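Local coordinates for protein homoserine O-acetyltransferase (Bacillus anthracis str. 'Ames Ancestor', PDB 3I1I) that probably transfers an acetyl group from acetyl-CoA to the hydroxyl of homoserine, on the route to methionine, using an alpha/beta hydrolase fold, at residues G78-T83 with K363-F368; A58-Y61 with E67-W70; A308-I313 with Y327-L332; F87-D92 with K141-A146; Q162-A165 with M171-R174. All blocks are in the same frame, centred on the assembly; numbering follows the deposited sequence.

Interaction 1 (G78-T83 with K363-F368); sequences GKAIDT and KKVYEF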
# COMPACT_ATOMS: atom_id res chain seq x y z
N GLY A 78 -31.90 -19.63 -20.96
CA GLY A 78 -32.28 -20.41 -19.80
C GLY A 78 -31.59 -20.07 -18.48
O GLY A 78 -31.84 -20.72 -17.51
N LYS A 79 -30.75 -19.03 -18.45
CA LYS A 79 -30.06 -18.65 -17.23
C LYS A 79 -30.85 -17.60 -16.42
O LYS A 79 -31.94 -17.17 -16.81
CB LYS A 79 -28.63 -18.16 -17.56
CG LYS A 79 -27.75 -19.28 -18.17
CD LYS A 79 -26.33 -18.80 -18.53
CE LYS A 79 -25.41 -19.96 -18.99
NZ LYS A 79 -24.18 -19.47 -19.71
N ALA A 80 -30.30 -17.19 -15.29
CA ALA A 80 -31.03 -16.32 -14.36
C ALA A 80 -31.43 -15.00 -15.02
O ALA A 80 -32.47 -14.46 -14.71
CB ALA A 80 -30.17 -16.05 -13.10
N ILE A 81 -30.54 -14.46 -15.84
CA ILE A 81 -30.80 -13.32 -16.70
C ILE A 81 -30.90 -13.96 -18.08
O ILE A 81 -29.92 -14.16 -18.80
CB ILE A 81 -29.67 -12.31 -16.63
CG1 ILE A 81 -29.47 -11.86 -15.20
CG2 ILE A 81 -29.95 -11.13 -17.54
CD1 ILE A 81 -28.26 -11.02 -14.99
N ASP A 82 -32.12 -14.34 -18.40
CA ASP A 82 -32.41 -15.20 -19.53
C ASP A 82 -32.47 -14.42 -20.86
O ASP A 82 -33.42 -13.67 -21.13
CB ASP A 82 -33.74 -15.89 -19.25
CG ASP A 82 -34.08 -16.96 -20.25
OD1 ASP A 82 -33.28 -17.24 -21.18
OD2 ASP A 82 -35.19 -17.53 -20.09
N THR A 83 -31.46 -14.62 -21.70
CA THR A 83 -31.41 -13.96 -23.00
C THR A 83 -32.45 -14.47 -24.04
O THR A 83 -32.59 -13.86 -25.10
CB THR A 83 -30.01 -14.08 -23.62
OG1 THR A 83 -29.64 -15.47 -23.70
CG2 THR A 83 -29.01 -13.33 -22.79
N LYS A 363 -30.73 -17.71 -8.21
CA LYS A 363 -32.15 -17.98 -8.05
C LYS A 363 -32.91 -16.73 -7.55
O LYS A 363 -34.04 -16.47 -7.97
CB LYS A 363 -32.36 -19.15 -7.11
CG LYS A 363 -33.81 -19.54 -6.97
CD LYS A 363 -33.98 -20.76 -6.01
CE LYS A 363 -35.48 -21.09 -5.75
NZ LYS A 363 -35.74 -21.60 -4.35
N LYS A 364 -32.27 -15.96 -6.68
CA LYS A 364 -32.83 -14.71 -6.21
C LYS A 364 -32.93 -13.68 -7.33
O LYS A 364 -33.94 -12.97 -7.42
CB LYS A 364 -32.00 -14.15 -5.07
CG LYS A 364 -32.63 -12.95 -4.37
CD LYS A 364 -34.02 -13.26 -3.87
CE LYS A 364 -34.41 -12.46 -2.67
NZ LYS A 364 -35.92 -12.45 -2.49
N VAL A 365 -31.90 -13.58 -8.17
CA VAL A 365 -31.91 -12.62 -9.24
C VAL A 365 -33.12 -12.89 -10.14
O VAL A 365 -33.93 -12.00 -10.46
CB VAL A 365 -30.58 -12.66 -10.02
CG1 VAL A 365 -30.72 -12.07 -11.42
CG2 VAL A 365 -29.46 -11.93 -9.19
N TYR A 366 -33.25 -14.15 -10.53
CA TYR A 366 -34.33 -14.59 -11.38
C TYR A 366 -35.69 -14.19 -10.81
O TYR A 366 -36.48 -13.62 -11.49
CB TYR A 366 -34.25 -16.12 -11.52
CG TYR A 366 -35.39 -16.68 -12.28
CD1 TYR A 366 -35.44 -16.58 -13.67
CD2 TYR A 366 -36.47 -17.26 -11.61
CE1 TYR A 366 -36.54 -17.06 -14.38
CE2 TYR A 366 -37.56 -17.76 -12.32
CZ TYR A 366 -37.57 -17.67 -13.69
OH TYR A 366 -38.65 -18.16 -14.35
N GLU A 367 -35.93 -14.50 -9.55
CA GLU A 367 -37.19 -14.15 -8.86
C GLU A 367 -37.42 -12.63 -8.89
O GLU A 367 -38.53 -12.16 -9.12
CB GLU A 367 -37.15 -14.68 -7.42
CG GLU A 367 -38.22 -14.19 -6.41
CD GLU A 367 -37.95 -14.74 -4.96
OE1 GLU A 367 -38.05 -13.99 -3.97
OE2 GLU A 367 -37.62 -15.94 -4.82
N PHE A 368 -36.37 -11.87 -8.66
CA PHE A 368 -36.47 -10.42 -8.60
C PHE A 368 -36.77 -9.80 -9.96
O PHE A 368 -37.58 -8.88 -10.07
CB PHE A 368 -35.19 -9.85 -8.02
CG PHE A 368 -35.31 -8.44 -7.62
CD1 PHE A 368 -35.97 -8.10 -6.47
CD2 PHE A 368 -34.75 -7.44 -8.38
CE1 PHE A 368 -36.08 -6.76 -6.07
CE2 PHE A 368 -34.87 -6.11 -7.98
CZ PHE A 368 -35.53 -5.78 -6.84

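Interaction 2 (A58-Y61 with E67-W70); sequences AGKY and ESGW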
# COMPACT_ATOMS: atom_id res chain seq x y z
N ALA A 58 -20.74 -11.39 -21.05
CA ALA A 58 -21.14 -12.77 -21.40
C ALA A 58 -20.70 -13.18 -22.79
O ALA A 58 -20.32 -12.36 -23.65
CB ALA A 58 -22.67 -12.96 -21.24
N GLY A 59 -20.70 -14.49 -23.00
CA GLY A 59 -20.46 -15.06 -24.31
C GLY A 59 -19.02 -14.91 -24.73
O GLY A 59 -18.12 -14.76 -23.88
N LYS A 60 -18.82 -14.99 -26.05
CA LYS A 60 -17.49 -14.97 -26.66
C LYS A 60 -17.49 -14.20 -27.94
O LYS A 60 -18.51 -14.15 -28.64
CB LYS A 60 -17.02 -16.38 -27.00
CG LYS A 60 -17.28 -17.45 -25.96
CD LYS A 60 -16.46 -18.69 -26.29
CE LYS A 60 -16.58 -19.77 -25.24
NZ LYS A 60 -15.50 -20.82 -25.34
N TYR A 61 -16.33 -13.63 -28.26
CA TYR A 61 -16.14 -12.86 -29.47
C TYR A 61 -15.73 -13.75 -30.67
O TYR A 61 -15.92 -13.36 -31.81
CB TYR A 61 -15.06 -11.80 -29.26
CG TYR A 61 -15.40 -10.71 -28.28
CD1 TYR A 61 -16.54 -9.91 -28.44
CD2 TYR A 61 -14.55 -10.42 -27.22
CE1 TYR A 61 -16.84 -8.90 -27.54
CE2 TYR A 61 -14.83 -9.41 -26.33
CZ TYR A 61 -15.99 -8.65 -26.49
OH TYR A 61 -16.26 -7.64 -25.61
N GLU A 67 -11.90 -18.22 -22.80
CA GLU A 67 -12.84 -17.84 -21.75
C GLU A 67 -14.06 -17.12 -22.30
O GLU A 67 -14.06 -16.61 -23.43
CB GLU A 67 -12.13 -16.92 -20.76
CG GLU A 67 -11.13 -17.71 -19.94
CD GLU A 67 -10.08 -16.86 -19.23
OE1 GLU A 67 -10.31 -15.65 -18.97
OE2 GLU A 67 -9.01 -17.46 -18.91
N SER A 68 -15.10 -17.09 -21.47
CA SER A 68 -16.30 -16.32 -21.70
C SER A 68 -16.30 -15.07 -20.83
O SER A 68 -15.46 -14.90 -19.99
CB SER A 68 -17.51 -17.15 -21.33
OG SER A 68 -17.44 -18.39 -21.96
N GLY A 69 -17.28 -14.22 -21.04
CA GLY A 69 -17.38 -12.97 -20.33
C GLY A 69 -17.60 -13.13 -18.84
O GLY A 69 -18.02 -14.17 -18.37
N TRP A 70 -17.37 -12.06 -18.12
CA TRP A 70 -17.15 -12.15 -16.67
C TRP A 70 -18.38 -12.54 -15.81
O TRP A 70 -18.22 -12.92 -14.64
CB TRP A 70 -16.48 -10.87 -16.20
CG TRP A 70 -17.18 -9.64 -16.56
CD1 TRP A 70 -16.91 -8.82 -17.59
CD2 TRP A 70 -18.32 -9.09 -15.89
NE1 TRP A 70 -17.79 -7.78 -17.62
CE2 TRP A 70 -18.67 -7.91 -16.57
CE3 TRP A 70 -19.06 -9.46 -14.76
CZ2 TRP A 70 -19.75 -7.08 -16.17
CZ3 TRP A 70 -20.14 -8.62 -14.34
CH2 TRP A 70 -20.47 -7.46 -15.07

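Interaction 3 (A308-I313 with Y327-L332); sequences ANVLMI and YKMVDL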
# COMPACT_ATOMS: atom_id res chain seq x y z
N ALA A 308 -37.23 2.61 -8.22
CA ALA A 308 -37.05 1.22 -8.64
C ALA A 308 -37.31 0.28 -7.46
O ALA A 308 -37.14 0.66 -6.31
CB ALA A 308 -35.66 1.00 -9.16
N ASN A 309 -37.74 -0.94 -7.75
CA ASN A 309 -37.65 -2.03 -6.77
C ASN A 309 -36.17 -2.25 -6.58
O ASN A 309 -35.47 -2.33 -7.58
CB ASN A 309 -38.26 -3.33 -7.34
CG ASN A 309 -39.77 -3.38 -7.28
OD1 ASN A 309 -40.43 -2.39 -7.03
ND2 ASN A 309 -40.33 -4.56 -7.50
N VAL A 310 -35.68 -2.31 -5.35
CA VAL A 310 -34.23 -2.40 -5.12
C VAL A 310 -33.83 -3.71 -4.42
O VAL A 310 -34.45 -4.08 -3.42
CB VAL A 310 -33.70 -1.19 -4.28
CG1 VAL A 310 -32.28 -1.47 -3.69
CG2 VAL A 310 -33.72 0.10 -5.14
N LEU A 311 -32.82 -4.40 -4.97
CA LEU A 311 -32.24 -5.62 -4.39
C LEU A 311 -30.72 -5.44 -4.20
O LEU A 311 -30.00 -5.22 -5.17
CB LEU A 311 -32.50 -6.84 -5.28
CG LEU A 311 -31.92 -8.21 -4.79
CD1 LEU A 311 -32.46 -8.63 -3.35
CD2 LEU A 311 -32.17 -9.33 -5.78
N MSE A 312 -30.26 -5.50 -2.95
CA MSE A 312 -28.82 -5.43 -2.65
C MSE A 312 -28.33 -6.85 -2.24
O MSE A 312 -28.96 -7.54 -1.41
CB MSE A 312 -28.54 -4.43 -1.52
CG MSE A 312 -28.97 -2.96 -1.72
SE MSE A 312 -28.12 -2.19 -3.29
CE MSE A 312 -26.39 -1.89 -2.42
N ILE A 313 -27.22 -7.28 -2.86
CA ILE A 313 -26.65 -8.60 -2.65
C ILE A 313 -25.20 -8.45 -2.20
O ILE A 313 -24.28 -8.47 -3.01
CB ILE A 313 -26.71 -9.45 -3.92
CG1 ILE A 313 -28.15 -9.51 -4.44
CG2 ILE A 313 -26.19 -10.88 -3.67
CD1 ILE A 313 -28.25 -10.27 -5.85
N TYR A 327 -27.64 -2.75 4.53
CA TYR A 327 -28.79 -2.80 5.45
C TYR A 327 -29.28 -1.42 5.79
O TYR A 327 -30.49 -1.16 5.81
CB TYR A 327 -28.44 -3.56 6.72
CG TYR A 327 -28.32 -5.04 6.50
CD1 TYR A 327 -29.46 -5.86 6.43
CD2 TYR A 327 -27.08 -5.63 6.29
CE1 TYR A 327 -29.36 -7.23 6.17
CE2 TYR A 327 -26.96 -7.00 6.05
CZ TYR A 327 -28.10 -7.79 6.00
OH TYR A 327 -27.93 -9.14 5.78
N LYS A 328 -28.36 -0.49 6.01
CA LYS A 328 -28.76 0.88 6.32
C LYS A 328 -29.59 1.46 5.17
O LYS A 328 -30.70 1.96 5.38
CB LYS A 328 -27.53 1.74 6.60
CG LYS A 328 -27.82 3.18 6.94
CD LYS A 328 -28.35 3.33 8.38
CE LYS A 328 -29.85 3.65 8.46
NZ LYS A 328 -30.03 4.86 9.31
N MSE A 329 -29.07 1.37 3.97
CA MSE A 329 -29.71 1.90 2.76
C MSE A 329 -31.09 1.32 2.53
O MSE A 329 -32.05 2.04 2.24
CB MSE A 329 -28.81 1.63 1.56
CG MSE A 329 -29.51 1.64 0.22
SE MSE A 329 -28.22 1.50 -1.22
CE MSE A 329 -29.41 1.43 -2.78
N VAL A 330 -31.20 0.01 2.68
CA VAL A 330 -32.46 -0.68 2.47
C VAL A 330 -33.47 -0.26 3.53
O VAL A 330 -34.68 -0.05 3.25
CB VAL A 330 -32.20 -2.21 2.37
CG1 VAL A 330 -33.47 -3.06 2.70
CG2 VAL A 330 -31.59 -2.53 0.95
N ASP A 331 -32.98 -0.06 4.74
CA ASP A 331 -33.84 0.40 5.79
C ASP A 331 -34.41 1.79 5.46
O ASP A 331 -35.64 2.02 5.61
CB ASP A 331 -33.14 0.40 7.14
CG ASP A 331 -34.11 0.64 8.28
OD1 ASP A 331 -35.11 -0.10 8.42
OD2 ASP A 331 -33.91 1.59 9.04
N LEU A 332 -33.54 2.69 4.99
CA LEU A 332 -34.01 4.03 4.62
C LEU A 332 -35.05 3.95 3.52
O LEU A 332 -36.10 4.58 3.60
CB LEU A 332 -32.86 4.95 4.21
CG LEU A 332 -31.87 5.29 5.34
CD1 LEU A 332 -30.60 5.99 4.78
CD2 LEU A 332 -32.55 6.09 6.48

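Interaction 4 (F87-D92 with K141-A146); sequences FVICTD and KDMGIA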
# COMPACT_ATOMS: atom_id res chain seq x y z
N PHE A 87 -33.32 -8.43 -23.47
CA PHE A 87 -32.30 -7.84 -24.30
C PHE A 87 -31.29 -7.24 -23.32
O PHE A 87 -31.62 -6.30 -22.60
CB PHE A 87 -32.93 -6.76 -25.18
CG PHE A 87 -31.96 -6.08 -26.07
CD1 PHE A 87 -31.29 -6.79 -27.05
CD2 PHE A 87 -31.72 -4.74 -25.94
CE1 PHE A 87 -30.40 -6.18 -27.89
CE2 PHE A 87 -30.82 -4.10 -26.78
CZ PHE A 87 -30.16 -4.82 -27.76
N VAL A 88 -30.07 -7.76 -23.30
CA VAL A 88 -29.09 -7.37 -22.29
C VAL A 88 -28.00 -6.52 -22.90
O VAL A 88 -27.48 -6.88 -23.95
CB VAL A 88 -28.47 -8.62 -21.63
CG1 VAL A 88 -27.37 -8.24 -20.61
CG2 VAL A 88 -29.56 -9.49 -21.00
N ILE A 89 -27.67 -5.39 -22.27
CA ILE A 89 -26.62 -4.49 -22.76
C ILE A 89 -25.52 -4.32 -21.71
O ILE A 89 -25.79 -4.30 -20.51
CB ILE A 89 -27.16 -3.05 -23.04
CG1 ILE A 89 -28.42 -3.10 -23.89
CG2 ILE A 89 -26.04 -2.15 -23.69
CD1 ILE A 89 -29.17 -1.74 -24.00
N CYS A 90 -24.29 -4.17 -22.16
CA CYS A 90 -23.18 -3.87 -21.28
C CYS A 90 -22.21 -3.01 -22.03
O CYS A 90 -21.96 -3.25 -23.19
CB CYS A 90 -22.52 -5.17 -20.87
SG CYS A 90 -21.27 -4.94 -19.57
N THR A 91 -21.62 -2.04 -21.34
CA THR A 91 -20.79 -1.02 -21.96
C THR A 91 -19.41 -0.94 -21.29
O THR A 91 -19.26 -1.32 -20.13
CB THR A 91 -21.48 0.37 -21.82
OG1 THR A 91 -21.55 0.74 -20.44
CG2 THR A 91 -22.91 0.37 -22.41
N ASP A 92 -18.41 -0.43 -22.00
CA ASP A 92 -17.11 -0.16 -21.41
C ASP A 92 -17.14 1.16 -20.61
O ASP A 92 -17.58 2.17 -21.11
CB ASP A 92 -16.02 0.01 -22.48
CG ASP A 92 -15.76 -1.24 -23.31
OD1 ASP A 92 -15.78 -2.37 -22.78
OD2 ASP A 92 -15.48 -1.04 -24.51
N LYS A 141 -31.15 5.96 -24.77
CA LYS A 141 -32.13 6.83 -25.40
C LYS A 141 -31.98 6.80 -26.91
O LYS A 141 -32.96 6.59 -27.63
CB LYS A 141 -32.10 8.26 -24.85
CG LYS A 141 -32.63 8.36 -23.39
CD LYS A 141 -32.83 9.84 -22.86
CE LYS A 141 -31.50 10.57 -22.41
NZ LYS A 141 -31.64 11.74 -21.38
N ASP A 142 -30.75 6.90 -27.38
CA ASP A 142 -30.50 6.91 -28.80
C ASP A 142 -30.85 5.60 -29.46
O ASP A 142 -31.09 5.59 -30.67
CB ASP A 142 -29.06 7.28 -29.12
CG ASP A 142 -28.77 8.75 -28.90
OD1 ASP A 142 -29.71 9.52 -28.64
OD2 ASP A 142 -27.60 9.14 -28.99
N MSE A 143 -30.89 4.51 -28.70
CA MSE A 143 -31.34 3.23 -29.22
C MSE A 143 -32.87 3.13 -29.20
O MSE A 143 -33.43 2.15 -29.63
CB MSE A 143 -30.74 2.08 -28.41
CG MSE A 143 -29.29 1.85 -28.69
SE MSE A 143 -28.58 0.42 -27.52
CE MSE A 143 -29.51 -1.11 -28.29
N GLY A 144 -33.54 4.16 -28.69
CA GLY A 144 -34.99 4.22 -28.71
C GLY A 144 -35.65 3.51 -27.55
O GLY A 144 -36.78 3.06 -27.68
N ILE A 145 -34.95 3.42 -26.41
CA ILE A 145 -35.41 2.69 -25.23
C ILE A 145 -35.79 3.71 -24.17
O ILE A 145 -35.00 4.61 -23.85
CB ILE A 145 -34.31 1.74 -24.69
CG1 ILE A 145 -33.95 0.69 -25.78
CG2 ILE A 145 -34.77 1.08 -23.39
CD1 ILE A 145 -32.59 -0.08 -25.62
N ALA A 146 -36.99 3.59 -23.62
CA ALA A 146 -37.46 4.61 -22.68
C ALA A 146 -37.23 4.16 -21.24
O ALA A 146 -37.08 4.97 -20.34
CB ALA A 146 -38.99 4.95 -22.91

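Interaction 5 (Q162-A165 with M171-R174); sequences QQWA and MVER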
# COMPACT_ATOMS: atom_id res chain seq x y z
N GLN A 162 -26.38 2.17 -9.12
CA GLN A 162 -27.04 2.94 -8.10
C GLN A 162 -27.23 4.37 -8.59
O GLN A 162 -28.23 4.99 -8.28
CB GLN A 162 -26.26 2.92 -6.79
CG GLN A 162 -26.43 1.65 -6.00
CD GLN A 162 -25.41 1.56 -4.86
OE1 GLN A 162 -25.73 1.84 -3.72
NE2 GLN A 162 -24.17 1.19 -5.19
N GLN A 163 -26.28 4.88 -9.34
CA GLN A 163 -26.39 6.23 -9.90
C GLN A 163 -27.57 6.32 -10.89
O GLN A 163 -28.34 7.28 -10.87
CB GLN A 163 -25.07 6.65 -10.53
CG GLN A 163 -23.95 6.91 -9.52
CD GLN A 163 -24.16 8.19 -8.72
OE1 GLN A 163 -25.28 8.72 -8.66
NE2 GLN A 163 -23.09 8.71 -8.11
N TRP A 164 -27.79 5.28 -11.67
CA TRP A 164 -29.01 5.17 -12.48
C TRP A 164 -30.31 5.26 -11.67
O TRP A 164 -31.23 6.01 -12.01
CB TRP A 164 -29.04 3.82 -13.22
CG TRP A 164 -28.44 3.85 -14.54
CD1 TRP A 164 -27.17 3.58 -14.85
CD2 TRP A 164 -29.11 4.14 -15.78
NE1 TRP A 164 -26.98 3.68 -16.19
CE2 TRP A 164 -28.16 4.03 -16.79
CE3 TRP A 164 -30.41 4.49 -16.12
CZ2 TRP A 164 -28.47 4.24 -18.12
CZ3 TRP A 164 -30.71 4.70 -17.45
CH2 TRP A 164 -29.75 4.60 -18.43
N ALA A 165 -30.38 4.45 -10.61
CA ALA A 165 -31.57 4.42 -9.77
C ALA A 165 -31.85 5.80 -9.12
O ALA A 165 -33.01 6.24 -9.04
CB ALA A 165 -31.44 3.33 -8.71
N MSE A 171 -36.90 5.91 -15.35
CA MSE A 171 -36.44 4.97 -16.34
C MSE A 171 -36.08 3.62 -15.79
O MSE A 171 -35.90 2.72 -16.57
CB MSE A 171 -35.20 5.50 -17.05
CG MSE A 171 -35.45 6.67 -17.99
SE MSE A 171 -33.84 7.25 -18.87
CE MSE A 171 -33.69 5.76 -20.16
N VAL A 172 -35.97 3.45 -14.47
CA VAL A 172 -35.46 2.21 -13.91
C VAL A 172 -36.52 1.46 -13.12
O VAL A 172 -36.98 1.89 -12.08
CB VAL A 172 -34.24 2.51 -13.00
CG1 VAL A 172 -33.69 1.21 -12.37
CG2 VAL A 172 -33.14 3.27 -13.76
N GLU A 173 -36.90 0.28 -13.58
CA GLU A 173 -37.90 -0.51 -12.88
C GLU A 173 -37.34 -1.24 -11.68
O GLU A 173 -38.03 -1.39 -10.65
CB GLU A 173 -38.54 -1.50 -13.83
CG GLU A 173 -39.29 -0.79 -14.94
CD GLU A 173 -40.03 -1.72 -15.87
OE1 GLU A 173 -40.19 -2.93 -15.58
OE2 GLU A 173 -40.48 -1.22 -16.91
N ARG A 174 -36.10 -1.69 -11.84
CA ARG A 174 -35.45 -2.56 -10.88
C ARG A 174 -33.99 -2.27 -10.86
O ARG A 174 -33.37 -2.11 -11.90
CB ARG A 174 -35.64 -4.00 -11.29
CG ARG A 174 -37.06 -4.45 -11.33
CD ARG A 174 -37.19 -5.89 -11.85
NE ARG A 174 -38.58 -6.21 -12.12
CZ ARG A 174 -39.29 -5.73 -13.14
NH1 ARG A 174 -38.75 -4.90 -14.05
NH2 ARG A 174 -40.56 -6.06 -13.27

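Interaction 1 (G78-T83 with K363-F368)
Ala80 packs on Val365 and Tyr366, joining the loop and short strand of 78-83 to the late helix 362-370 of the alpha/beta hydrolase fold. Followed outward, the Tyr366 side chain starts at CB, which lies 4.4 Å from Ala80 CB and 4.0 Å from Ala80 O. Its CG stands anti to the backbone N (chi1 175°), and this carries the ring past the carbonyl of Ala80. CD1 then comes to 3.8 Å from Ala80 O, which sits at the ring edge and in the ring plane. The residue as a whole is exposed. Val365, one position earlier, faces the buried side. Its CG1 lies 4.0 Å from Ile81 CG1, and the two side chains meet at a slant. Both residues also touch Met152 of strand 150-154, so the helix and the 78-83 segment meet over the same central strand. No hydrogen bond links the two segments. Segment 78-83 is tied within itself and to the residues around it. Ile81 has backbone bonds with Leu74. Asp82 OD1 accepts from Asn84 N and, at 2.8 Å, from Gly78 N, which approaches from above the carboxylate plane.

Interaction 2 (A58-Y61 with E67-W70)
Lys60 lays its aliphatic chain over Ser68. CE is 3.7 Å from Ser68 OG, and CG is 4.2 Å from Glu67 O. CG lies beside the backbone N (chi1 -43°), and beyond it the chain is fully extended, so the methylenes run past the serine. The ammonium group goes elsewhere: NZ is hydrogen-bonded to Asp65 O, in the loop between the two segments. At Gly59, next to the lysine, the backbones meet directly. Gly69 N donates to Gly59 O at 3.0 Å, with an N-H...O angle of 138°. The same oxygen also receives a CA-H...O contact from Ser68 CA at 3.2 Å, so two neighbouring groups share it. Gly69 has no side chain, and its CA can sit 3.8 Å from Ala58 N. Gly59 has positive phi (71°), which turns the chain just before the lysine. Outside groups hold the first segment too: Ala58 N bonds to Tyr34 OH, and Gly59 N bonds to Asp72 OD1. Neither segment is a regular helix or strand. The arrangement is an irregular loop whose two arms are joined by a backbone bond, here in the long connection between strand 44-48 and strand 75-76 of the alpha/beta hydrolase fold.

Interaction 3 (A308-I313 with Y327-L332)
Met329 and Val330 reach strand 309-313 from a helical turn held by the bond from Asp331 N to Tyr327 O, 2.9 Å long. No hydrogen bond crosses between the segments themselves. The strand and helix axes run nearly antiparallel, at 165°, and come within 9.6 Å. This is the strand-helix half of the beta-alpha-beta unit made by strand 309-313, helix 324-335 and strand 340-342. Val310 and Met312, two apart on the strand, both point toward the helix. Met312 and Met329 are selenomethionines. Met329 is extended beyond CG, with CG anti to the backbone N (chi1 158°), and this straight chain delivers CE to the strand. CE rests 3.9 Å from Met312 SE and 4.2 Å from Val310 CG1. Met312 is bent at its second and third torsions. It folds across Met329 at about a right angle, and its own CE lies 4.0 Å from Met329 SE. The two selenium-methyl ends therefore interlock, each methyl against the other selenium. Nearer the strand backbone, Met312 CG is 3.8 Å from Val330 CG2. There the side chains slide past each other in opposite directions. Val330 also touches Val342, and Met329 touches Met175, so the helix packs over strands on both flanks of 309-313. All four touching residues are buried. The contact is made by apolar side-chain atoms, with selenium standing where methionine has sulfur. It probably rests on shape and dispersion, and no polar group has to be satisfied across it.

Interaction 4 (F87-D92 with K141-A146)
Strand 87-91 turns Phe87 and Ile89 toward Met143 and Ile145, and the backbones stay well apart, with Phe87 CA and Ile145 CA 11.0 Å from each other. The second segment is the end of helix 129-142. Gly144 closes it with positive phi (85°) in a Schellman motif, and Gly144 N bonds to Lys141 O at 2.7 Å. This turn places Met143 and Ile145 on the same side of the chain end. Met143, a selenomethionine, runs out straight and then bends at its third torsion (70°). The bend brings CE to the edge of the Phe87 ring, in its plane, 3.6 Å from CE2 and 3.8 Å from CZ of that ring. Selenium comes behind the methyl, 4.2 Å from Ile89 CD1. Ile89 meets it tip to tip, and meets Ile145 in the same way, with the two CD1 atoms 4.1 Å apart. Ile89 CD1 is thus shared by both partners. Gln336 of the second subunit bonds to Asp142 O, and Ser297 of that subunit packs on Phe87 and Met143. Within the chain, Ile140 of helix 129-142 and Val44 of the adjoining strand 44-48 both touch Ile89 and Ile145, which places the contact between the sheet and the helix lying on it.

Interaction 5 (Q162-A165 with M171-R174)
Val172 sets one methyl, CG2, against Trp164. CG2 is 3.8 Å from CE3 of the indole and 3.8 Å from Trp164 O, so it fills the angle between the side chain and its own backbone. It is also 4.2 Å from Trp164 CB. The two side chains cross at about a right angle, and the methyl meets the ring obliquely. Val172 CG2 lies anti to the carbonyl carbon, beside the backbone N. Trp164 has an unusual first torsion, chi1 -91°, well off the staggered value. Its second torsion, 92°, sets the indole plane across the CA-CB-CG plane. Together they swing the six-membered ring toward the 171-174 segment. The pyrrole nitrogen NE1 is bonded to Gln136 OE1 of helix 129-142, which fixes the rotation of the indole from its other end. Helix 156-167 follows strand 150-154 and is followed by the parallel neighbour strand 174-178, a beta-alpha-beta crossover of the alpha/beta hydrolase fold. Residues 171-174 lead from the helix into strand 174-178. The helix begins within what is probably the nucleophile elbow, right after Ser155. Met171, a selenomethionine, also packs on Cys137 of helix 129-142, which Trp164 touches too. Its side chain is extended at first and bends at its third torsion (75°). The bend brings CE to the indole edge, near the ring plane, 4.2 Å from Trp164 CZ3.

In the fold
Interactions 3 and 4 pack a helix or its end on the central sheet, while interaction 5 joins a helix to the loop entering strand 174-178. Interactions 3 and 5 have centres 12 Å apart and share a probable hydrogen bond, Asn309 N to Glu173 O at 2.9 Å. Interaction 4 meets interaction 5 where Ala146 O packs on Met171 CG, 3.3 Å away. Interaction 1 touches interaction 3 through Phe368 CZ and Leu311 CB, 3.6 Å apart. Interaction 2 lies apart from interactions 3 and 5 but touches interaction 4 through Trp70 CZ2 and Cys90 SG, 4.3 Å apart. In a probable triad, Ser155 just precedes helix 156-167, Asp318 follows strand 309-313, and His351 precedes helix 362-370.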